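PDB 7O79: Poly(Beta-D-mannuronate) lyase from Pseudopedobacter saltans, which probably cleaves poly(beta-D-mannuronate), the mannuronate polymer of alginate, as a polysaccharide lyase of family 6 with a beta-helix fold. Local coordinates for residues P168-E173 / H204-E209; M208-L213 / I226-G231. One frame throughout, in Å; residues are numbered along the deposited sequence.

Contact 1: P168-E173 / H204-E209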
loop_
_atom_site.group_PDB
_atom_site.type_symbol
_atom_site.label_atom_id
_atom_site.label_comp_id
_atom_site.label_asym_id
_atom_site.label_seq_id
_atom_site.Cartn_x
_atom_site.Cartn_y
_atom_site.Cartn_z
ATOM N N PRO A 168 17.469 0.611 -3.159
ATOM C CA PRO A 168 16.628 0.674 -4.368
ATOM C C PRO A 168 16.473 -0.704 -5.007
ATOM O O PRO A 168 17.151 -1.075 -5.967
ATOM C CB PRO A 168 17.387 1.659 -5.260
ATOM C CG PRO A 168 18.837 1.569 -4.806
ATOM C CD PRO A 168 18.817 1.176 -3.355
ATOM N N ASP A 169 15.554 -1.499 -4.447
ATOM C CA ASP A 169 15.301 -2.868 -4.906
ATOM C C ASP A 169 13.799 -3.060 -5.052
ATOM O O ASP A 169 13.115 -3.274 -4.047
ATOM C CB ASP A 169 15.860 -3.902 -3.934
ATOM C CG ASP A 169 17.359 -3.864 -3.848
ATOM O OD1 ASP A 169 18.002 -4.566 -4.650
ATOM O OD2 ASP A 169 17.886 -3.143 -2.967
ATOM N N ASN A 170 13.301 -3.007 -6.288
ATOM C CA ASN A 170 11.897 -3.305 -6.550
ATOM C C ASN A 170 11.473 -4.608 -5.878
ATOM O O ASN A 170 12.131 -5.643 -6.014
ATOM C CB ASN A 170 11.649 -3.395 -8.054
ATOM C CG ASN A 170 10.200 -3.171 -8.406
ATOM O OD1 ASN A 170 9.545 -2.298 -7.848
ATOM N ND2 ASN A 170 9.685 -3.970 -9.323
ATOM N N GLY A 171 10.350 -4.558 -5.171
ATOM C CA GLY A 171 9.947 -5.663 -4.338
ATOM C C GLY A 171 10.167 -5.438 -2.867
ATOM O O GLY A 171 10.035 -6.384 -2.093
ATOM N N ARG A 172 10.491 -4.217 -2.452
ATOM C CA ARG A 172 10.550 -3.842 -1.040
ATOM C C ARG A 172 9.531 -2.745 -0.730
ATOM O O ARG A 172 9.828 -1.767 -0.038
ATOM C CB ARG A 172 11.969 -3.423 -0.649
ATOM C CG ARG A 172 12.982 -4.569 -0.784
ATOM C CD ARG A 172 14.320 -4.193 -0.138
ATOM N NE ARG A 172 14.111 -3.928 1.279
ATOM C CZ ARG A 172 14.484 -2.815 1.893
ATOM N NH1 ARG A 172 15.098 -1.855 1.205
ATOM N NH2 ARG A 172 14.219 -2.651 3.191
ATOM N N GLU A 173 8.325 -2.883 -1.283
ATOM C CA GLU A 173 7.212 -2.010 -0.942
ATOM C C GLU A 173 6.840 -2.187 0.523
ATOM O O GLU A 173 7.183 -3.188 1.163
ATOM C CB GLU A 173 5.988 -2.327 -1.815
ATOM C CG GLU A 173 6.236 -2.244 -3.321
ATOM C CD GLU A 173 6.723 -3.546 -3.933
ATOM O OE1 GLU A 173 6.592 -3.696 -5.167
ATOM O OE2 GLU A 173 7.235 -4.418 -3.187
ATOM N N HIS A 204 11.137 3.749 4.047
ATOM C CA HIS A 204 11.636 3.839 2.675
ATOM C C HIS A 204 11.440 2.542 1.911
ATOM O O HIS A 204 10.814 2.530 0.849
ATOM C CB HIS A 204 13.121 4.225 2.662
ATOM C CG HIS A 204 13.441 5.460 3.446
ATOM N ND1 HIS A 204 12.633 6.575 3.432
ATOM C CD2 HIS A 204 14.494 5.769 4.241
ATOM C CE1 HIS A 204 13.162 7.513 4.198
ATOM N NE2 HIS A 204 14.288 7.047 4.707
ATOM N N GLY A 205 12.019 1.448 2.411
ATOM C CA GLY A 205 12.049 0.225 1.625
ATOM C C GLY A 205 12.743 0.477 0.299
ATOM O O GLY A 205 13.849 1.025 0.245
ATOM N N GLU A 206 12.066 0.119 -0.793
ATOM C CA GLU A 206 12.599 0.303 -2.140
ATOM C C GLU A 206 12.691 1.760 -2.571
ATOM O O GLU A 206 13.354 2.038 -3.578
ATOM C CB GLU A 206 11.742 -0.466 -3.153
ATOM C CG GLU A 206 10.341 0.120 -3.333
ATOM C CD GLU A 206 9.488 -0.694 -4.281
ATOM O OE1 GLU A 206 8.699 -0.095 -5.049
ATOM O OE2 GLU A 206 9.605 -1.935 -4.261
ATOM N N GLY A 207 12.055 2.688 -1.860
ATOM C CA GLY A 207 12.126 4.093 -2.246
ATOM C C GLY A 207 11.519 4.375 -3.601
ATOM O O GLY A 207 12.027 5.220 -4.353
ATOM N N MET A 208 10.447 3.661 -3.941
ATOM C CA MET A 208 9.747 3.838 -5.204
ATOM C C MET A 208 8.251 3.838 -4.946
ATOM O O MET A 208 7.610 4.888 -4.995
ATOM C CB MET A 208 10.127 2.741 -6.202
ATOM C CG MET A 208 11.627 2.533 -6.267
ATOM S SD MET A 208 12.172 1.285 -7.431
ATOM C CE MET A 208 13.944 1.360 -7.083
ATOM N N GLU A 209 7.690 2.668 -4.666
ATOM C CA GLU A 209 6.275 2.538 -4.353
ATOM C C GLU A 209 6.173 2.166 -2.882
ATOM O O GLU A 209 6.464 1.033 -2.506
ATOM C CB GLU A 209 5.615 1.512 -5.264
ATOM C CG GLU A 209 5.824 1.843 -6.724
ATOM C CD GLU A 209 5.015 0.958 -7.664
ATOM O OE1 GLU A 209 5.406 0.832 -8.851
ATOM O OE2 GLU A 209 3.993 0.389 -7.221
HETATM O O HOH W 1 7.437 -1.503 -6.646
HETATM O O HOH W 2 8.794 0.962 0.118
#

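Contact 2: M208-L213 / I226-G231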
loop_
_atom_site.group_PDB
_atom_site.type_symbol
_atom_site.label_atom_id
_atom_site.label_comp_id
_atom_site.label_asym_id
_atom_site.label_seq_id
_atom_site.Cartn_x
_atom_site.Cartn_y
_atom_site.Cartn_z
ATOM N N MET A 208 10.447 3.661 -3.941
ATOM C CA MET A 208 9.747 3.838 -5.204
ATOM C C MET A 208 8.251 3.838 -4.946
ATOM O O MET A 208 7.610 4.888 -4.995
ATOM C CB MET A 208 10.127 2.741 -6.202
ATOM C CG MET A 208 11.627 2.533 -6.267
ATOM S SD MET A 208 12.172 1.285 -7.431
ATOM C CE MET A 208 13.944 1.360 -7.083
ATOM N N GLU A 209 7.690 2.668 -4.666
ATOM C CA GLU A 209 6.275 2.538 -4.353
ATOM C C GLU A 209 6.173 2.166 -2.882
ATOM O O GLU A 209 6.464 1.033 -2.506
ATOM C CB GLU A 209 5.615 1.512 -5.264
ATOM C CG GLU A 209 5.824 1.843 -6.724
ATOM C CD GLU A 209 5.015 0.958 -7.664
ATOM O OE1 GLU A 209 5.406 0.832 -8.851
ATOM O OE2 GLU A 209 3.993 0.389 -7.221
ATOM N N ILE A 210 5.821 3.152 -2.047
ATOM C CA ILE A 210 5.544 2.881 -0.638
ATOM C C ILE A 210 4.368 1.927 -0.528
ATOM O O ILE A 210 4.432 0.884 0.140
ATOM C CB ILE A 210 5.242 4.197 0.110
ATOM C CG1 ILE A 210 6.416 5.173 0.030
ATOM C CG2 ILE A 210 4.892 3.889 1.585
ATOM C CD1 ILE A 210 6.066 6.591 0.526
ATOM N N ILE A 211 3.262 2.305 -1.162
ATOM C CA ILE A 211 2.071 1.482 -1.332
ATOM C C ILE A 211 1.962 1.184 -2.820
ATOM O O ILE A 211 2.127 2.084 -3.652
ATOM C CB ILE A 211 0.817 2.204 -0.800
ATOM C CG1 ILE A 211 0.853 2.250 0.731
ATOM C CG2 ILE A 211 -0.470 1.524 -1.296
ATOM C CD1 ILE A 211 -0.111 3.260 1.367
ATOM N N SER A 212 1.747 -0.077 -3.159
ATOM C CA SER A 212 1.623 -0.492 -4.551
ATOM C C SER A 212 0.298 -1.222 -4.700
ATOM O O SER A 212 0.168 -2.381 -4.292
ATOM C CB SER A 212 2.807 -1.356 -4.975
ATOM O OG SER A 212 2.712 -1.730 -6.339
ATOM N N LEU A 213 -0.685 -0.544 -5.289
ATOM C CA LEU A 213 -1.956 -1.164 -5.639
ATOM C C LEU A 213 -1.836 -1.831 -7.007
ATOM O O LEU A 213 -1.507 -1.176 -7.997
ATOM C CB LEU A 213 -3.088 -0.139 -5.636
ATOM C CG LEU A 213 -3.182 0.747 -4.384
ATOM C CD1 LEU A 213 -4.397 1.667 -4.463
ATOM C CD2 LEU A 213 -3.258 -0.136 -3.142
ATOM N N ILE A 226 5.441 10.300 6.559
ATOM C CA ILE A 226 6.385 11.326 6.986
ATOM C C ILE A 226 7.775 10.959 6.481
ATOM O O ILE A 226 8.287 9.871 6.784
ATOM C CB ILE A 226 6.382 11.493 8.512
ATOM C CG1 ILE A 226 5.014 12.009 8.982
ATOM C CG2 ILE A 226 7.475 12.470 8.937
ATOM C CD1 ILE A 226 4.927 12.223 10.489
ATOM N N SER A 227 8.359 11.844 5.669
ATOM C CA SER A 227 9.776 11.780 5.284
ATOM C C SER A 227 10.167 10.416 4.710
ATOM O O SER A 227 11.160 9.804 5.118
ATOM C CB SER A 227 10.663 12.135 6.485
ATOM O OG SER A 227 12.036 12.134 6.132
ATOM N N THR A 228 9.390 9.936 3.740
ATOM C CA THR A 228 9.578 8.589 3.205
ATOM C C THR A 228 9.846 8.643 1.712
ATOM O O THR A 228 9.132 9.332 0.969
ATOM C CB THR A 228 8.362 7.691 3.489
ATOM O OG1 THR A 228 8.122 7.642 4.900
ATOM C CG2 THR A 228 8.587 6.266 2.942
ATOM N N LYS A 229 10.871 7.911 1.279
ATOM C CA LYS A 229 11.190 7.853 -0.137
ATOM C C LYS A 229 10.100 7.075 -0.871
ATOM O O LYS A 229 9.568 6.087 -0.354
ATOM C CB LYS A 229 12.542 7.186 -0.343
ATOM C CG LYS A 229 13.749 7.933 0.253
ATOM C CD LYS A 229 15.018 7.146 -0.081
ATOM C CE LYS A 229 16.230 7.709 0.653
ATOM N NZ LYS A 229 16.399 9.154 0.296
ATOM N N GLY A 230 9.770 7.520 -2.074
ATOM C CA GLY A 230 8.713 6.889 -2.843
ATOM C C GLY A 230 7.391 7.605 -2.686
ATOM O O GLY A 230 7.288 8.669 -2.065
ATOM N N GLY A 231 6.349 6.990 -3.263
ATOM C CA GLY A 231 5.017 7.559 -3.233
ATOM C C GLY A 231 3.955 6.488 -3.059
ATOM O O GLY A 231 4.254 5.290 -2.987
HETATM O O HOH W 3 8.975 3.162 -1.386
#

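Contact 1: P168-E173 / H204-E209
The Arg172 guanidinium lies with one face over Gly205, CZ standing 3.9 Å from Gly205 CA, where two loops on adjacent coils of a parallel beta-helix meet; its NH1 and NE bond to the carbonyls of Pro165 and Asn139. The other flat group, the Glu206 carboxylate, is bound by three backbone N-H groups. Gly171 N meets Glu206 OE2 at 2.9 Å, nearly in line with the C-O bond, and Arg172 N reaches the anti lone pair of the same OE2 at 3.0 Å. Glu209 N binds Glu206 OE1 on its anti side, 16° out of the carboxylate plane. The second loop makes a type II' turn from His204 to Gly207. At Gly205 a side chain would collide with Arg172 O, which instead accepts Glu206 N at 3.0 Å with an N-H...O angle of 154°. Glu206 CG stands between its own backbone N and carbonyl carbon (chi1 69°), and beyond it the chain is extended into the bend of 168-173. The Asn170 side chain lies alongside that of Glu206 and points the same way, and a water lies between Asn170 OD1 and Glu206 OE1, close to both. The Glu173 carboxylate comes near, OE2 3.6 Å from Glu206 OE2, a pairing of like groups that the N-H donors on Glu206 OE2 probably help to offset. An alanine in place of Glu206 would probably leave Gly171 N and Glu209 N without this acceptor, Arg172 N with its weak bond to Asp169 O, and the bend at 170-172 freer to shift. Farther out, the extended Met208 side chain places CE 3.9 Å from Pro168 CB.

Contact 2: M208-L213 / I226-G231
Ile210 and Thr228 meet with their side chains crossing obliquely, methyl against methyl: Ile210 CD1 lies 3.5 Å from Thr228 CG2. The Ile210 torsions account for this, CG1 being anti to the carbonyl carbon (chi1 -60°) and CD1 continuing the extended path (chi2 169°). The same branch runs over backbone carbonyls, with CG1 3.3 Å from Lys229 O and CD1 3.5 Å from Gly230 O. Thr228 turns its methyl to Ile210 and its hydroxyl elsewhere, OG1 donating to Ile226 O in its own segment at 2.9 Å. Beside this apolar crossing the backbones pair as parallel strands on successive coils of the beta-helix, Glu209 forming the bridge with Gly231. Gly231 N donates to Met208 O at 3.0 Å, and Gly231 O accepts Ile210 N at 2.8 Å, so both polar groups of Gly231 are bound across the contact. Gly230 CA comes within 3.1 Å of Met208 O, and a CB at this position would clash with that oxygen. A water bonded to both Met208 N and Lys229 O fills in where those two groups make no direct bond. Glu209 is steadied from its own strand, its OE2 accepting Ser212 OG at 2.6 Å. The pairing continues beyond the segments, since Ile211 is bonded to Val233 of strand 230-236. Ile210 and Ser212 also bond backbone to backbone with Phe175, so strand 209-214 runs between strand 175-177 and strand 230-236, while Ile210 packs on Val225 of strand 219-226 and Ile211 on Val220.

Contact 2 is the buried one, centred about 8 Å from the centre of the chain, whereas contact 1, at about 12 Å, is partly buried and has Pro168 and Asn170 exposed. Both join adjacent coils and share Met208 and Glu209, where the turn of contact 1 runs into the strand of contact 2. Their chemistry follows their place: loop meets loop in contact 1 through a side-chain carboxylate binding backbone N-H groups, while contact 2 relies on strand pairing, close glycines and methyl packing. They also touch directly, His204 ND1 lying 3.1 Å from Lys229 N in a probable hydrogen bond, and Gly207 CA packs against Lys229 CB.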